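Local atomic coordinates of Lmo2184 protein (PDB entry 5JOQ), a protein that probably binds heme or a related iron-bearing ligand at the cell surface as the substrate-binding lipoprotein of an ABC transporter. Residues Y215-N220 with K250-V255; L225-G230 with Y261-N266. One frame throughout, in Å; residues are numbered along the deposited sequence. Where two conformers were deposited one is given.

Contact 1. Residues Y215-N220 with K250-V255; sequences YLQSAN and KHFDAV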
loop_
_atom_site.group_PDB
_atom_site.type_symbol
_atom_site.label_atom_id
_atom_site.label_comp_id
_atom_site.label_asym_id
_atom_site.label_seq_id
_atom_site.Cartn_x
_atom_site.Cartn_y
_atom_site.Cartn_z
ATOM N N TYR A 215 -3.023 17.407 -24.387
ATOM C CA TYR A 215 -2.233 16.920 -25.516
ATOM C C TYR A 215 -2.455 15.426 -25.721
ATOM O O TYR A 215 -2.648 14.946 -26.856
ATOM C CB TYR A 215 -0.734 17.223 -25.270
ATOM C CG TYR A 215 0.155 16.465 -26.242
ATOM C CD1 TYR A 215 0.350 16.917 -27.545
ATOM C CD2 TYR A 215 0.722 15.261 -25.885
ATOM C CE1 TYR A 215 1.148 16.189 -28.457
ATOM C CE2 TYR A 215 1.517 14.531 -26.791
ATOM C CZ TYR A 215 1.716 14.995 -28.069
ATOM O OH TYR A 215 2.505 14.254 -28.949
ATOM N N LEU A 216 -2.416 14.662 -24.625
ATOM C CA LEU A 216 -2.553 13.208 -24.735
ATOM C C LEU A 216 -3.937 12.831 -25.251
ATOM O O LEU A 216 -4.077 11.905 -26.062
ATOM C CB LEU A 216 -2.289 12.551 -23.382
ATOM C CG LEU A 216 -0.826 12.688 -22.862
ATOM C CD1 LEU A 216 -0.731 12.208 -21.424
ATOM C CD2 LEU A 216 0.176 11.860 -23.730
ATOM N N GLN A 217 -4.967 13.547 -24.810
ATOM C CA GLN A 217 -6.311 13.260 -25.316
ATOM C C GLN A 217 -6.386 13.478 -26.821
ATOM O O GLN A 217 -7.021 12.704 -27.551
ATOM C CB GLN A 217 -7.345 14.134 -24.597
ATOM C CG GLN A 217 -8.802 13.779 -25.045
ATOM C CD GLN A 217 -9.862 14.581 -24.273
ATOM O OE1 GLN A 217 -9.845 14.593 -23.049
ATOM N NE2 GLN A 217 -10.751 15.255 -24.980
ATOM N N SER A 218 -5.778 14.548 -27.302
ATOM C CA SER A 218 -5.768 14.805 -28.739
ATOM C C SER A 218 -4.955 13.737 -29.475
ATOM O O SER A 218 -5.295 13.346 -30.598
ATOM C CB SER A 218 -5.181 16.192 -28.997
ATOM O OG SER A 218 -5.131 16.486 -30.369
ATOM N N ALA A 219 -3.880 13.258 -28.869
ATOM C CA ALA A 219 -3.116 12.189 -29.514
ATOM C C ALA A 219 -3.952 10.917 -29.617
ATOM O O ALA A 219 -3.776 10.119 -30.553
ATOM C CB ALA A 219 -1.822 11.922 -28.756
ATOM N N ASN A 220 -4.843 10.707 -28.653
ATOM C CA ASN A 220 -5.864 9.662 -28.690
ATOM C C ASN A 220 -5.214 8.275 -28.767
ATOM O O ASN A 220 -5.322 7.611 -29.805
ATOM C CB ASN A 220 -6.785 9.909 -29.900
ATOM C CG ASN A 220 -8.062 9.066 -29.869
ATOM O OD1 ASN A 220 -8.518 8.627 -28.816
ATOM N ND2 ASN A 220 -8.666 8.871 -31.037
ATOM N N LYS A 250 -11.674 10.530 -18.836
ATOM C CA LYS A 250 -12.867 9.856 -19.309
ATOM C C LYS A 250 -13.302 10.105 -20.730
ATOM O O LYS A 250 -14.039 9.343 -21.272
ATOM C CB LYS A 250 -14.029 9.950 -18.335
ATOM C CG LYS A 250 -14.811 11.232 -18.357
ATOM C CD LYS A 250 -16.026 11.049 -17.475
ATOM C CE LYS A 250 -16.903 12.264 -17.437
ATOM N NZ LYS A 250 -18.221 11.892 -16.865
ATOM N N HIS A 251 -12.871 11.191 -21.316
ATOM C CA HIS A 251 -13.237 11.412 -22.717
ATOM C C HIS A 251 -12.187 10.874 -23.696
ATOM O O HIS A 251 -12.379 10.991 -24.913
ATOM C CB HIS A 251 -13.522 12.889 -22.951
ATOM C CG HIS A 251 -14.521 13.447 -21.967
ATOM N ND1 HIS A 251 -15.882 13.295 -22.128
ATOM C CD2 HIS A 251 -14.351 14.099 -20.792
ATOM C CE1 HIS A 251 -16.510 13.841 -21.103
ATOM N NE2 HIS A 251 -15.601 14.338 -20.278
ATOM N N PHE A 252 -11.123 10.229 -23.207
ATOM C CA PHE A 252 -10.246 9.466 -24.106
ATOM C C PHE A 252 -11.015 8.320 -24.757
ATOM O O PHE A 252 -11.718 7.571 -24.076
ATOM C CB PHE A 252 -9.074 8.859 -23.351
ATOM C CG PHE A 252 -7.958 9.830 -23.034
ATOM C CD1 PHE A 252 -8.195 10.946 -22.241
ATOM C CD2 PHE A 252 -6.663 9.574 -23.487
ATOM C CE1 PHE A 252 -7.152 11.837 -21.921
ATOM C CE2 PHE A 252 -5.597 10.446 -23.177
ATOM C CZ PHE A 252 -5.837 11.572 -22.392
ATOM N N ASP A 253 -10.806 8.120 -26.062
ATOM C CA ASP A 253 -11.411 6.962 -26.740
ATOM C C ASP A 253 -11.031 5.637 -26.078
ATOM O O ASP A 253 -11.849 4.709 -26.024
ATOM C CB ASP A 253 -10.997 6.906 -28.222
ATOM C CG ASP A 253 -11.788 7.849 -29.096
ATOM O OD1 ASP A 253 -12.641 8.578 -28.588
ATOM O OD2 ASP A 253 -11.569 7.848 -30.318
ATOM N N ALA A 254 -9.778 5.504 -25.632
ATOM C CA ALA A 254 -9.356 4.266 -24.968
ATOM C C ALA A 254 -10.238 3.947 -23.774
ATOM O O ALA A 254 -10.538 2.775 -23.505
ATOM C CB ALA A 254 -7.901 4.378 -24.497
ATOM N N VAL A 255 -10.599 4.966 -22.998
ATOM C CA VAL A 255 -11.527 4.726 -21.889
ATOM C C VAL A 255 -12.901 4.326 -22.425
ATOM O O VAL A 255 -13.487 3.320 -22.002
ATOM C CB VAL A 255 -11.611 5.956 -20.981
ATOM C CG1 VAL A 255 -12.662 5.716 -19.878
ATOM C CG2 VAL A 255 -10.206 6.234 -20.381
HETATM O O HOH W 1 -10.906 13.147 -20.827
HETATM O O HOH W 2 -9.098 10.823 -27.067
HETATM O O HOH W 3 -7.649 7.447 -26.239
HETATM O O HOH W 4 -10.121 6.234 -31.910
#
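Leu-216 meets Phe-252 first: its CB lies at the edge of the phenylalanine ring, in the ring plane, 3.8 Å from CZ. The leucine side chain also packs on Val-200, Ile-201 and Leu-170.

One residue on, the backbone of Gln-217 lies across the ring. Its CA sits over one face, displaced toward the rim and 3.7 Å from the ring centroid, a CH-pi contact. The side chain then continues past the same ring, CB coming to 3.5 Å from Phe-252 CE1. CG, anti to the backbone N (chi1 -176°), stays near CE1 and CD1, and the extended chain beyond it carries the amide to a place beside His-251, the two side chains pointing the same way. Gln-217 OE1 does not bond to His-251 directly; a water donates to it at 2.9 Å and accepts from His-251 N. A second water donates to both Gln-217 O and Asn-220 OD1.

Asn-220, which follows the helix with positive phi, turns its amide to Asp-253. Its ND2 donates to Asp-253 OD2 at 3.2 Å with an N-H...O angle of 152°; the acid oxygen is met from above the carboxylate plane, whereas the bond stays close to the amide plane. A third water links Asn-220 OD1 to Ala-254 N, 2.9 Å from the latter, within the first turn of helix 253-256.

Phe-252 occupies the N-cap position of that helix, and its ring also packs on Leu-170 and Ile-224 of the sheet. Two helix ends joined by one aromatic side chain and a water-rich polar margin form the outer layer of an alpha/beta lobe, as in periplasmic-binding-protein folds.

Contact 2. Residues L225-G230 with Y261-N266; sequences LRAAHG and YDLDEN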
loop_
_atom_site.group_PDB
_atom_site.type_symbol
_atom_site.label_atom_id
_atom_site.label_comp_id
_atom_site.label_asym_id
_atom_site.label_seq_id
_atom_site.Cartn_x
_atom_site.Cartn_y
_atom_site.Cartn_z
ATOM N N LEU A 225 -2.062 1.868 -20.764
ATOM C CA LEU A 225 -1.501 0.942 -19.789
ATOM C C LEU A 225 -1.155 1.725 -18.532
ATOM O O LEU A 225 -0.650 2.848 -18.626
ATOM C CB LEU A 225 -0.216 0.258 -20.304
ATOM C CG LEU A 225 -0.297 -0.458 -21.657
ATOM C CD1 LEU A 225 1.065 -1.108 -21.989
ATOM C CD2 LEU A 225 -1.439 -1.518 -21.652
ATOM N N ARG A 226 -1.429 1.135 -17.355
ATOM C CA ARG A 226 -1.140 1.793 -16.081
ATOM C C ARG A 226 -0.322 0.868 -15.194
ATOM O O ARG A 226 -0.543 -0.341 -15.179
ATOM C CB ARG A 226 -2.446 2.190 -15.325
ATOM C CG ARG A 226 -3.336 3.211 -16.092
ATOM C CD ARG A 226 -4.622 3.565 -15.234
ATOM N NE ARG A 226 -5.442 2.357 -15.003
ATOM C CZ ARG A 226 -6.765 2.335 -15.079
ATOM N NH1 ARG A 226 -7.420 3.453 -15.384
ATOM N NH2 ARG A 226 -7.435 1.204 -14.892
ATOM N N ALA A 227 0.636 1.436 -14.463
ATOM C CA ALA A 227 1.450 0.680 -13.512
ATOM C C ALA A 227 1.472 1.434 -12.187
ATOM O O ALA A 227 1.818 2.619 -12.154
ATOM C CB ALA A 227 2.891 0.497 -14.024
ATOM N N ALA A 228 1.135 0.743 -11.095
ATOM C CA ALA A 228 1.288 1.289 -9.750
ATOM C C ALA A 228 2.209 0.334 -9.007
ATOM O O ALA A 228 1.743 -0.529 -8.268
ATOM C CB ALA A 228 -0.060 1.448 -9.058
ATOM N N HIS A 229 3.520 0.469 -9.240
ATOM C CA HIS A 229 4.478 -0.511 -8.749
ATOM C C HIS A 229 4.406 -0.631 -7.223
ATOM O O HIS A 229 4.463 0.375 -6.518
ATOM C CB HIS A 229 5.880 -0.085 -9.185
ATOM C CG HIS A 229 6.015 0.053 -10.682
ATOM N ND1 HIS A 229 5.847 -1.008 -11.540
ATOM C CD2 HIS A 229 6.301 1.126 -11.465
ATOM C CE1 HIS A 229 6.038 -0.604 -12.791
ATOM N NE2 HIS A 229 6.325 0.688 -12.771
ATOM N N GLY A 230 4.297 -1.865 -6.719
ATOM C CA GLY A 230 4.220 -2.130 -5.292
ATOM C C GLY A 230 2.843 -1.978 -4.671
ATOM O O GLY A 230 2.683 -2.292 -3.492
ATOM N N TYR A 261 -5.655 -0.934 -19.376
ATOM C CA TYR A 261 -5.207 -2.115 -18.647
ATOM C C TYR A 261 -4.347 -1.694 -17.473
ATOM O O TYR A 261 -3.483 -0.825 -17.611
ATOM C CB TYR A 261 -4.375 -3.047 -19.562
ATOM C CG TYR A 261 -5.157 -3.508 -20.750
ATOM C CD1 TYR A 261 -5.156 -2.781 -21.927
ATOM C CD2 TYR A 261 -5.911 -4.682 -20.696
ATOM C CE1 TYR A 261 -5.899 -3.197 -23.051
ATOM C CE2 TYR A 261 -6.664 -5.123 -21.830
ATOM C CZ TYR A 261 -6.663 -4.354 -22.988
ATOM O OH TYR A 261 -7.392 -4.746 -24.102
ATOM N N ASP A 262 -4.511 -2.378 -16.355
ATOM C CA ASP A 262 -3.584 -2.258 -15.237
ATOM C C ASP A 262 -2.539 -3.352 -15.355
ATOM O O ASP A 262 -2.882 -4.540 -15.443
ATOM C CB ASP A 262 -4.336 -2.377 -13.915
ATOM C CG ASP A 262 -5.196 -1.178 -13.679
ATOM O OD1 ASP A 262 -4.601 -0.080 -13.648
ATOM O OD2 ASP A 262 -6.434 -1.326 -13.589
ATOM N N LEU A 263 -1.281 -2.965 -15.376
ATOM C CA LEU A 263 -0.213 -3.939 -15.544
ATOM C C LEU A 263 0.010 -4.653 -14.222
ATOM O O LEU A 263 0.205 -4.002 -13.188
ATOM C CB LEU A 263 1.072 -3.250 -16.000
ATOM C CG LEU A 263 1.003 -2.579 -17.375
ATOM C CD1 LEU A 263 2.349 -1.889 -17.646
ATOM C CD2 LEU A 263 0.716 -3.608 -18.507
ATOM N N ASP A 264 -0.014 -5.981 -14.246
ATOM C CA ASP A 264 0.161 -6.729 -12.999
ATOM C C ASP A 264 1.462 -6.293 -12.329
ATOM O O ASP A 264 2.539 -6.540 -12.851
ATOM C CB ASP A 264 0.203 -8.228 -13.258
ATOM C CG ASP A 264 0.351 -9.035 -11.978
ATOM O OD1 ASP A 264 0.502 -8.442 -10.871
ATOM O OD2 ASP A 264 0.327 -10.278 -12.086
ATOM N N GLU A 265 1.352 -5.632 -11.198
ATOM C CA GLU A 265 2.496 -5.066 -10.512
ATOM C C GLU A 265 3.518 -6.139 -10.182
ATOM O O GLU A 265 4.710 -5.901 -10.133
ATOM C CB GLU A 265 2.009 -4.308 -9.273
ATOM C CG GLU A 265 3.082 -3.853 -8.334
ATOM C CD GLU A 265 3.437 -4.910 -7.339
ATOM O OE1 GLU A 265 2.568 -5.727 -7.006
ATOM O OE2 GLU A 265 4.587 -4.913 -6.901
ATOM N N ASN A 266 3.046 -7.329 -9.861
ATOM C CA ASN A 266 3.917 -8.431 -9.487
ATOM C C ASN A 266 4.819 -8.863 -10.636
ATOM O O ASN A 266 5.906 -9.401 -10.405
ATOM C CB ASN A 266 3.064 -9.604 -9.001
ATOM C CG ASN A 266 3.206 -9.843 -7.526
ATOM O OD1 ASN A 266 4.093 -10.576 -7.093
ATOM N ND2 ASN A 266 2.345 -9.217 -6.738
HETATM O O HOH W 5 -0.472 -1.773 -11.593
HETATM O O HOH W 6 5.940 -3.361 -9.700
#
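Arg-226 and Asp-262 face each other across two neighbouring parallel strands, and the arginine can be followed outward atom by atom. Its CB lies 3.6 Å from Asp-262 OD1, and CD comes within 4.0 Å of that same oxygen. The chain bends at chi3 (-62°), which places NE to donate to Asp-262 OD1 at 2.9 Å. Beyond CZ, NH2 donates to Asp-262 OD2 at 3.0 Å. This is a side-on, two-nitrogen salt bridge: each oxygen is met on its syn side, but tilted about 30° out of the carboxylate plane, while the oxygens stay near the guanidinium plane; the two planes are 21° apart. NH2 has a second acid partner in Asp-240 of helix 233-245, and the two carboxylates probably stabilise the positive charge. Phe-243 adds a cation-pi contact with the arginine.

Beneath this pair runs regular parallel pairing. Arg-226 N donates to Tyr-261 O, and Leu-263 N donates to Arg-226 O at 2.7 Å, almost straight. Strand 260-262 thus adds to strand 223-227 in the sheet of an alpha/beta lobe of the periplasmic-binding-protein type, with the 30 intervening residues, mostly helical, making the crossover.

On the other sheet face, Leu-225 CD2 packs 3.9 Å from Tyr-261 CB, and Met-283 and Met-286 of helix 276-288 lie against these two side chains. Further along, the two backbones are bridged by water: one molecule accepts from Ala-228 N and donates to Leu-263 O. Another donates to Glu-265 O and hydrogen-bonds to His-229 ND1, 3.0 Å away.

In the fold
Contacts 1 and 2 alternate along the chain: helix 213-219 leads into strand 223-227, and helix 253-256 into strand 260-262. The same two chain passages therefore meet twice, first as helix ends and then as paired strands. Their centres are 20 Å apart, while the nearest atoms come within about 6 Å without touching. Ile-224 lies between them, packing on Phe-252 of contact 1 and bonding through its backbone to Tyr-261 of contact 2. Contact 1 is peripheral, 26 Å from the chain centre; contact 2 is 11 Å from it, and His-229 and Glu-265 approach Glu-234 of a second subunit. Contact 2, whose loops head for the other lobe, probably lies nearer the family's usual ligand cleft.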